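Local atomic coordinates of pyrrolidone-carboxylate peptidase (Deinococcus radiodurans R1, PDB entry 5Z48), a protein that removes N-terminal pyroglutamyl (5-oxoprolyl) groups from peptides, as a homotetrameric cysteine peptidase of the C15 family. Residues V68-A74 and P166-V172; P78-L82 and W128-P134; E83-G88 and A113-A117. One frame throughout, in Å; residues are numbered along the deposited sequence. Where two conformers were deposited one is given.

Contact 1 (V68-A74 and P166-V172); sequences VLLTGLA and PCGFLHV. With PCA (pyroglutamic acid), chain I.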
loop_
_atom_site.group_PDB
_atom_site.type_symbol
_atom_site.label_atom_id
_atom_site.label_comp_id
_atom_site.label_asym_id
_atom_site.label_seq_id
_atom_site.Cartn_x
_atom_site.Cartn_y
_atom_site.Cartn_z
ATOM N N VAL B 68 -28.490 9.737 -13.282
ATOM C CA VAL B 68 -27.201 10.279 -13.716
ATOM C C VAL B 68 -26.089 9.433 -13.110
ATOM O O VAL B 68 -25.967 9.337 -11.874
ATOM C CB VAL B 68 -27.040 11.762 -13.317
ATOM C CG1 VAL B 68 -25.682 12.321 -13.723
ATOM C CG2 VAL B 68 -28.207 12.598 -13.880
ATOM N N LEU B 69 -25.278 8.818 -13.977
ATOM C CA LEU B 69 -24.106 8.028 -13.583
ATOM C C LEU B 69 -22.834 8.676 -14.142
ATOM O O LEU B 69 -22.523 8.554 -15.331
ATOM C CB LEU B 69 -24.256 6.568 -14.043
ATOM C CG LEU B 69 -23.128 5.620 -13.582
ATOM C CD1 LEU B 69 -22.930 5.629 -12.082
ATOM C CD2 LEU B 69 -23.465 4.182 -14.011
ATOM N N LEU B 70 -22.084 9.384 -13.293
ATOM C CA LEU B 70 -20.840 10.022 -13.693
ATOM C C LEU B 70 -19.690 9.061 -13.376
ATOM O O LEU B 70 -19.653 8.506 -12.261
ATOM C CB LEU B 70 -20.658 11.314 -12.904
ATOM C CG LEU B 70 -21.866 12.270 -12.872
ATOM C CD1 LEU B 70 -21.542 13.365 -11.790
ATOM C CD2 LEU B 70 -22.135 12.916 -14.203
ATOM N N THR B 71 -18.775 8.856 -14.320
ATOM C CA THR B 71 -17.666 7.928 -14.080
ATOM C C THR B 71 -16.310 8.582 -14.377
ATOM O O THR B 71 -16.187 9.542 -15.157
ATOM C CB THR B 71 -17.805 6.614 -14.900
ATOM O OG1 THR B 71 -17.482 6.806 -16.273
ATOM C CG2 THR B 71 -19.236 6.085 -14.805
ATOM N N GLY B 72 -15.259 7.988 -13.795
ATOM C CA GLY B 72 -13.928 8.544 -13.964
ATOM C C GLY B 72 -12.906 7.546 -13.471
ATOM O O GLY B 72 -13.240 6.589 -12.753
ATOM N N LEU B 73 -11.642 7.815 -13.840
ATOM C CA LEU B 73 -10.507 6.980 -13.433
ATOM C C LEU B 73 -10.032 7.312 -12.016
ATOM O O LEU B 73 -9.889 8.477 -11.653
ATOM C CB LEU B 73 -9.367 7.197 -14.415
ATOM C CG LEU B 73 -7.996 6.579 -14.104
ATOM C CD1 LEU B 73 -8.032 5.061 -14.071
ATOM C CD2 LEU B 73 -6.972 7.063 -15.134
ATOM N N ALA B 74 -9.779 6.272 -11.213
ATOM C CA ALA B 74 -9.069 6.420 -9.935
ATOM C C ALA B 74 -7.845 5.508 -10.003
ATOM O O ALA B 74 -7.872 4.417 -9.454
ATOM C CB ALA B 74 -9.958 6.062 -8.731
ATOM N N PRO B 166 -31.868 10.227 -9.174
ATOM C CA PRO B 166 -30.680 9.581 -8.588
ATOM C C PRO B 166 -29.425 9.964 -9.367
ATOM O O PRO B 166 -29.369 9.869 -10.608
ATOM C CB PRO B 166 -30.984 8.082 -8.701
ATOM C CG PRO B 166 -32.503 8.021 -8.772
ATOM C CD PRO B 166 -32.897 9.251 -9.585
ATOM N N CYS B 167 -28.397 10.346 -8.625
ATOM C CA CYS B 167 -27.197 10.905 -9.227
ATOM C C CYS B 167 -25.999 10.550 -8.362
ATOM O O CYS B 167 -26.031 10.705 -7.123
ATOM C CB CYS B 167 -27.324 12.440 -9.344
ATOM S SG CYS B 167 -25.863 13.294 -9.956
ATOM N N GLY B 168 -24.959 10.044 -9.010
ATOM C CA GLY B 168 -23.743 9.766 -8.287
ATOM C C GLY B 168 -22.548 9.545 -9.179
ATOM O O GLY B 168 -22.578 9.836 -10.388
ATOM N N PHE B 169 -21.457 9.095 -8.536
ATOM C CA PHE B 169 -20.167 8.927 -9.172
ATOM C C PHE B 169 -19.626 7.521 -8.973
ATOM O O PHE B 169 -19.685 6.958 -7.879
ATOM C CB PHE B 169 -19.121 9.947 -8.660
ATOM C CG PHE B 169 -18.042 10.198 -9.691
ATOM C CD1 PHE B 169 -16.941 9.290 -9.841
ATOM C CD2 PHE B 169 -18.143 11.265 -10.576
ATOM C CE1 PHE B 169 -16.024 9.499 -10.820
ATOM C CE2 PHE B 169 -17.238 11.454 -11.581
ATOM C CZ PHE B 169 -16.180 10.554 -11.730
ATOM N N LEU B 170 -19.069 6.978 -10.057
ATOM C CA LEU B 170 -18.476 5.640 -10.085
ATOM C C LEU B 170 -17.017 5.792 -10.550
ATOM O O LEU B 170 -16.751 6.153 -11.704
ATOM C CB LEU B 170 -19.327 4.748 -11.026
ATOM C CG LEU B 170 -19.077 3.251 -11.044
ATOM C CD1 LEU B 170 -20.073 2.544 -11.934
ATOM C CD2 LEU B 170 -17.712 2.883 -11.461
ATOM N N HIS B 171 -16.060 5.547 -9.630
ATOM C CA HIS B 171 -14.632 5.576 -9.957
ATOM C C HIS B 171 -14.185 4.181 -10.360
ATOM O O HIS B 171 -14.545 3.196 -9.709
ATOM C CB HIS B 171 -13.814 6.038 -8.748
ATOM C CG HIS B 171 -13.402 7.488 -8.782
ATOM N ND1 HIS B 171 -13.689 8.372 -7.758
ATOM C CD2 HIS B 171 -12.715 8.194 -9.714
ATOM C CE1 HIS B 171 -13.174 9.556 -8.056
ATOM N NE2 HIS B 171 -12.575 9.477 -9.233
ATOM N N VAL B 172 -13.381 4.107 -11.440
ATOM C CA VAL B 172 -12.936 2.807 -11.934
ATOM C C VAL B 172 -11.422 2.699 -11.842
ATOM O O VAL B 172 -10.711 3.703 -11.966
ATOM C CB VAL B 172 -13.420 2.549 -13.381
ATOM C CG1 VAL B 172 -14.960 2.722 -13.479
ATOM C CG2 VAL B 172 -12.710 3.453 -14.408
HETATM N N PCA I . -10.102 11.010 -12.805
HETATM C CA PCA I . -9.753 12.309 -12.241
HETATM C CB PCA I . -10.184 13.385 -13.252
HETATM C CG PCA I . -10.661 12.675 -14.520
HETATM C CD PCA I . -10.636 11.221 -14.124
HETATM O OE PCA I . -11.028 10.331 -14.888
HETATM C C PCA I . -10.369 12.459 -10.837
HETATM O O PCA I . -10.735 13.545 -10.376
HETATM O OXT PCA I . -10.559 11.439 -10.115
#
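The C-terminal ends of two parallel strands both hold the bound pyroglutamate. L73 pairs with the lactam through its backbone: L73 N donates to PCA OE and L73 O accepts from PCA N, each at 2.8 Å. From the partner strand, H171 NE2 donates a hydrogen bond to PCA OXT (2.9 Å). Behind the ligand, seven backbone hydrogen bonds pass between V68-A74 and P166-V172, beginning with V68 N donating to P166 O (2.8 Å) and ending with A74 N donating to V172 O (2.8 Å). G72 leaves space for the ring of F169, whose CZ lies 3.4 Å from G72 N; a CB on G72 would clash with it. On the same face C146, at the start of helix 145-159, touches F169 and H171. C146 N and N20 ND2 also bind the ligand. The L73 backbone thus recognises the lactam, while H171, its ND1 hydrogen-bonded to E83 and its ring touching C146, is consistent with a Cys-His-Glu charge relay, as inferred from related enzymes.

Contact 2 (P78-L82 and W128-P134); sequences PQVTL and WREAEIP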
loop_
_atom_site.group_PDB
_atom_site.type_symbol
_atom_site.label_atom_id
_atom_site.label_comp_id
_atom_site.label_asym_id
_atom_site.label_seq_id
_atom_site.Cartn_x
_atom_site.Cartn_y
_atom_site.Cartn_z
ATOM N N PRO B 78 -8.006 -0.596 -6.461
ATOM C CA PRO B 78 -8.061 -1.974 -7.007
ATOM C C PRO B 78 -9.421 -2.395 -7.547
ATOM O O PRO B 78 -9.473 -3.303 -8.394
ATOM C CB PRO B 78 -7.677 -2.853 -5.794
ATOM C CG PRO B 78 -8.140 -2.015 -4.588
ATOM C CD PRO B 78 -7.786 -0.582 -5.002
ATOM N N GLN B 79 -10.514 -1.748 -7.122
ATOM C CA GLN B 79 -11.863 -2.231 -7.405
ATOM C C GLN B 79 -12.736 -1.026 -7.717
ATOM O O GLN B 79 -12.467 0.093 -7.251
ATOM C CB GLN B 79 -12.452 -3.047 -6.216
ATOM C CG GLN B 79 -11.561 -4.241 -5.831
ATOM C CD GLN B 79 -12.016 -4.994 -4.595
ATOM O OE1 GLN B 79 -13.028 -4.623 -3.991
ATOM N NE2 GLN B 79 -11.296 -6.087 -4.232
ATOM N N VAL B 80 -13.788 -1.257 -8.515
ATOM C CA VAL B 80 -14.769 -0.189 -8.723
ATOM C C VAL B 80 -15.338 0.294 -7.391
ATOM O O VAL B 80 -15.587 -0.509 -6.467
ATOM C CB VAL B 80 -15.905 -0.648 -9.649
ATOM C CG1 VAL B 80 -15.366 -0.845 -11.082
ATOM C CG2 VAL B 80 -16.598 -1.933 -9.178
ATOM N N THR B 81 -15.582 1.614 -7.306
ATOM C CA THR B 81 -16.102 2.244 -6.097
ATOM C C THR B 81 -17.186 3.265 -6.421
ATOM O O THR B 81 -17.204 3.883 -7.495
ATOM C CB THR B 81 -14.994 2.956 -5.254
ATOM O OG1 THR B 81 -14.205 3.837 -6.091
ATOM C CG2 THR B 81 -14.081 1.907 -4.586
ATOM N N LEU B 82 -18.130 3.399 -5.488
ATOM C CA LEU B 82 -19.219 4.380 -5.575
ATOM C C LEU B 82 -18.953 5.492 -4.568
ATOM O O LEU B 82 -18.756 5.212 -3.369
ATOM C CB LEU B 82 -20.569 3.728 -5.255
ATOM C CG LEU B 82 -21.004 2.593 -6.137
ATOM C CD1 LEU B 82 -22.206 1.936 -5.462
ATOM C CD2 LEU B 82 -21.355 3.127 -7.535
ATOM N N TRP B 128 -23.409 -5.779 -8.201
ATOM C CA TRP B 128 -22.018 -6.101 -8.506
ATOM C C TRP B 128 -21.636 -7.449 -7.916
ATOM O O TRP B 128 -21.029 -8.278 -8.592
ATOM C CB TRP B 128 -21.078 -5.027 -7.941
ATOM C CG TRP B 128 -20.908 -3.780 -8.779
ATOM C CD1 TRP B 128 -21.229 -3.606 -10.104
ATOM C CD2 TRP B 128 -20.357 -2.541 -8.333
ATOM N NE1 TRP B 128 -20.906 -2.336 -10.508
ATOM C CE2 TRP B 128 -20.352 -1.667 -9.441
ATOM C CE3 TRP B 128 -19.843 -2.096 -7.103
ATOM C CZ2 TRP B 128 -19.888 -0.340 -9.349
ATOM C CZ3 TRP B 128 -19.355 -0.792 -7.031
ATOM C CH2 TRP B 128 -19.363 0.060 -8.146
ATOM N N ARG B 129 -21.964 -7.685 -6.638
ATOM C CA ARG B 129 -21.604 -8.970 -6.023
ATOM C C ARG B 129 -22.267 -10.151 -6.739
ATOM O O ARG B 129 -21.636 -11.202 -6.973
ATOM C CB ARG B 129 -21.980 -8.947 -4.541
ATOM C CG ARG B 129 -21.455 -10.216 -3.813
ATOM C CD ARG B 129 -21.320 -10.045 -2.302
ATOM N NE ARG B 129 -20.158 -9.230 -1.906
ATOM C CZ ARG B 129 -18.956 -9.739 -1.615
ATOM N NH1 ARG B 129 -18.763 -11.034 -1.701
ATOM N NH2 ARG B 129 -17.953 -8.938 -1.265
ATOM N N GLU B 130 -23.537 -9.997 -7.120
ATOM C CA GLU B 130 -24.209 -11.067 -7.837
ATOM C C GLU B 130 -23.530 -11.342 -9.177
ATOM O O GLU B 130 -23.461 -12.499 -9.607
ATOM C CB GLU B 130 -25.686 -10.689 -8.024
ATOM C CG GLU B 130 -26.609 -11.867 -8.409
ATOM C CD GLU B 130 -26.636 -12.150 -9.907
ATOM O OE1 GLU B 130 -26.309 -11.230 -10.701
ATOM O OE2 GLU B 130 -26.996 -13.300 -10.294
ATOM N N ALA B 131 -22.957 -10.306 -9.802
ATOM C CA ALA B 131 -22.205 -10.446 -11.047
ATOM C C ALA B 131 -20.737 -10.804 -10.831
ATOM O O ALA B 131 -19.953 -10.747 -11.790
ATOM C CB ALA B 131 -22.305 -9.151 -11.864
ATOM N N GLU B 132 -20.357 -11.155 -9.591
ATOM C CA GLU B 132 -18.988 -11.543 -9.218
ATOM C C GLU B 132 -17.992 -10.407 -9.434
ATOM O O GLU B 132 -16.819 -10.658 -9.724
ATOM C CB GLU B 132 -18.533 -12.812 -9.942
ATOM C CG GLU B 132 -19.454 -13.999 -9.640
ATOM C CD GLU B 132 -19.096 -15.256 -10.384
ATOM O OE1 GLU B 132 -19.957 -16.172 -10.409
ATOM O OE2 GLU B 132 -17.993 -15.344 -10.981
ATOM N N ILE B 133 -18.435 -9.177 -9.192
ATOM C CA ILE B 133 -17.583 -7.984 -9.287
ATOM C C ILE B 133 -17.335 -7.461 -7.877
ATOM O O ILE B 133 -18.285 -7.003 -7.218
ATOM C CB ILE B 133 -18.218 -6.898 -10.175
ATOM C CG1 ILE B 133 -18.361 -7.442 -11.601
ATOM C CG2 ILE B 133 -17.355 -5.620 -10.202
ATOM C CD1 ILE B 133 -19.253 -6.553 -12.471
ATOM N N PRO B 134 -16.081 -7.480 -7.393
ATOM C CA PRO B 134 -15.736 -6.814 -6.121
ATOM C C PRO B 134 -15.894 -5.306 -6.226
ATOM O O PRO B 134 -15.580 -4.711 -7.256
ATOM C CB PRO B 134 -14.253 -7.164 -5.935
ATOM C CG PRO B 134 -13.908 -8.219 -6.889
ATOM C CD PRO B 134 -14.926 -8.132 -8.039
HETATM O O HOH W 1 -13.930 -4.111 -9.259
#
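This is a buried, mainly apolar contact away from the centre of the chain, beside a second subunit, where the start of strand 80-90 meets the C-terminal end of helix 121-130 and the turn after it. Its centre is V80, whose CG2 sits almost squarely over the six-membered ring of W128, 3.5 Å from the centroid and 7° off the normal, a CH-pi contact. The same V80 CG2 lies 3.9 Å from I133 CG2, and L82 CG approaches W128 CH2 to 3.6 Å. Polar linkage is indirect: a water accepts from V80 N (3.0 Å) and donates to P134 O (2.7 Å), joining the two backbones. The helix ends in a Schellman motif, with I133 N bonded to W128 O (2.8 Å), E132 N to R129 O (2.9 Å), and E132 at positive phi as the C' residue. The chain then turns so that I133 meets V80 and P134 meets both V80 and Q79; Q79 CD lies 3.4 Å from P134 CB, and Q79 NE2 bonds to L189 O of a second subunit. Helix 194-211 packs against V80 and W128, with W128 NE1 hydrogen-bonded to A200 O, while L170 of strand 167-172 also touches the indole, which is thus enclosed between sheet and helix.

Contact 3 (E83-G88 and A113-A117); sequences ERVGVG and AAYLA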
loop_
_atom_site.group_PDB
_atom_site.type_symbol
_atom_site.label_atom_id
_atom_site.label_comp_id
_atom_site.label_asym_id
_atom_site.label_seq_id
_atom_site.Cartn_x
_atom_site.Cartn_y
_atom_site.Cartn_z
ATOM N N GLU B 83 -18.964 6.761 -5.034
ATOM C CA GLU B 83 -18.688 7.900 -4.158
ATOM C C GLU B 83 -19.903 8.255 -3.328
ATOM O O GLU B 83 -21.002 8.485 -3.861
ATOM C CB GLU B 83 -18.245 9.129 -4.981
ATOM C CG GLU B 83 -16.932 8.866 -5.709
ATOM C CD GLU B 83 -15.757 8.524 -4.808
ATOM O OE1 GLU B 83 -15.826 8.744 -3.562
ATOM O OE2 GLU B 83 -14.758 7.971 -5.364
ATOM N N ARG B 84 -19.717 8.328 -2.005
ATOM C CA ARG B 84 -20.832 8.699 -1.149
ATOM C C ARG B 84 -21.124 10.176 -1.184
ATOM O O ARG B 84 -22.273 10.568 -0.958
ATOM C CB ARG B 84 -20.546 8.250 0.293
ATOM C CG ARG B 84 -21.780 8.426 1.206
ATOM C CD ARG B 84 -21.486 8.088 2.690
ATOM N NE ARG B 84 -21.083 6.691 2.885
ATOM C CZ ARG B 84 -21.927 5.696 3.165
ATOM N NH1 ARG B 84 -23.254 5.913 3.197
ATOM N NH2 ARG B 84 -21.442 4.473 3.426
ATOM N N VAL B 85 -20.102 11.014 -1.375
ATOM C CA VAL B 85 -20.251 12.448 -1.103
ATOM C C VAL B 85 -19.394 13.262 -2.066
ATOM O O VAL B 85 -18.231 12.941 -2.338
ATOM C CB VAL B 85 -19.941 12.742 0.381
ATOM C CG1 VAL B 85 -18.520 12.320 0.717
ATOM C CG2 VAL B 85 -20.205 14.199 0.711
ATOM N N GLY B 86 -19.993 14.337 -2.573
ATOM C CA GLY B 86 -19.265 15.348 -3.333
ATOM C C GLY B 86 -19.082 16.574 -2.455
ATOM O O GLY B 86 -20.044 17.106 -1.915
ATOM N N VAL B 87 -17.829 17.026 -2.321
ATOM C CA VAL B 87 -17.481 18.123 -1.417
ATOM C C VAL B 87 -17.268 19.405 -2.219
ATOM O O VAL B 87 -16.691 19.380 -3.313
ATOM C CB VAL B 87 -16.218 17.757 -0.616
ATOM C CG1 VAL B 87 -15.725 18.936 0.214
ATOM C CG2 VAL B 87 -16.477 16.541 0.279
ATOM N N GLY B 88 -17.756 20.520 -1.681
ATOM C CA GLY B 88 -17.758 21.805 -2.396
ATOM C C GLY B 88 -16.422 22.530 -2.372
ATOM O O GLY B 88 -16.373 23.741 -2.117
ATOM N N ALA B 113 -21.770 22.761 2.020
ATOM C CA ALA B 113 -20.415 22.218 2.044
ATOM C C ALA B 113 -20.279 20.946 1.222
ATOM O O ALA B 113 -19.186 20.645 0.708
ATOM C CB ALA B 113 -20.001 21.946 3.492
ATOM N N ALA B 114 -21.355 20.159 1.116
ATOM C CA ALA B 114 -21.311 18.910 0.389
ATOM C C ALA B 114 -22.720 18.505 -0.025
ATOM O O ALA B 114 -23.716 19.005 0.506
ATOM C CB ALA B 114 -20.693 17.807 1.243
ATOM N N TYR B 115 -22.779 17.554 -0.976
ATOM C CA TYR B 115 -24.008 16.839 -1.320
ATOM C C TYR B 115 -23.762 15.340 -1.224
ATOM O O TYR B 115 -22.755 14.846 -1.743
ATOM C CB TYR B 115 -24.472 17.199 -2.758
ATOM C CG TYR B 115 -25.098 18.540 -2.884
ATOM C CD1 TYR B 115 -24.338 19.701 -3.161
ATOM C CD2 TYR B 115 -26.477 18.690 -2.764
ATOM C CE1 TYR B 115 -24.938 20.939 -3.308
ATOM C CE2 TYR B 115 -27.090 19.928 -2.913
ATOM C CZ TYR B 115 -26.319 21.062 -3.179
ATOM O OH TYR B 115 -26.953 22.257 -3.316
ATOM N N LEU B 116 -24.653 14.611 -0.553
ATOM C CA LEU B 116 -24.597 13.149 -0.634
ATOM C C LEU B 116 -25.109 12.668 -1.990
ATOM O O LEU B 116 -26.134 13.140 -2.500
ATOM C CB LEU B 116 -25.406 12.518 0.510
ATOM C CG LEU B 116 -24.965 12.901 1.923
ATOM C CD1 LEU B 116 -25.904 12.174 2.900
ATOM C CD2 LEU B 116 -23.516 12.480 2.082
ATOM N N ALA B 117 -24.416 11.672 -2.550
ATOM C CA ALA B 117 -24.926 11.024 -3.756
ATOM C C ALA B 117 -26.293 10.418 -3.470
ATOM O O ALA B 117 -26.567 9.942 -2.353
ATOM C CB ALA B 117 -23.951 9.922 -4.190
HETATM O O HOH W 2 -24.647 9.029 -0.453
#
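R84 is the residue most covered where E83-G88 pairs with A113-A117 as an antiparallel ladder, followed by V85, L116 and A117. R84 and A117 close one end: A117 N donates to R84 O (2.9 Å), a water donates to R84 O and to A117 O, 2.9 Å from each, and A117 CB lies 3.3 Å from E83 O. The R84 side chain is hydrogen-bonded to N139 and forms a salt bridge with D104 of a third subunit. V85 and L116 form a non-hydrogen-bonded pair, CA to CA 4.4 Å, with V85 CB 4.0 Å from L116 CD2; on this face V85 CG2 also meets A114 CB at 3.7 Å. Next along, G86 and Y115 are a hydrogen-bonded pair, G86 N to Y115 O and Y115 N to G86 O each 2.9 Å, and G88 N to A113 O (2.8 Å) completes the pairing. A113, A114 and L116 pack against the third subunit, whereas Y115 on the other face stacks edge-to-face with Y151 of helix 145-159. The ladder thus joins a subunit interface to the active site, where the carboxylate of E83, catalytic by similarity, is hydrogen-bonded to H171 and S138 and salt-bridged to R77.

Overall arrangement
Contacts 1 and 2 are buried and contact 3 is partly buried; contact 1 lies near the centre of the chain, and contact 2 is the farthest from it. Contacts 2 and 3 use different parts of strand 80-90, with segments that adjoin at L82 and E83. That strand runs antiparallel to 167-172 and so ties both to contact 1: T81 O meets H171 N, and F169 O meets E83 N, the residue that joins contact 3 to the active site. Contacts 1 and 3 are backbone ladders, parallel and antiparallel respectively. Contact 2 instead depends on side-chain packing and a bridging water. Contacts 2 and 3 face different neighbouring subunits; contact 1 touches none and meets the ligand.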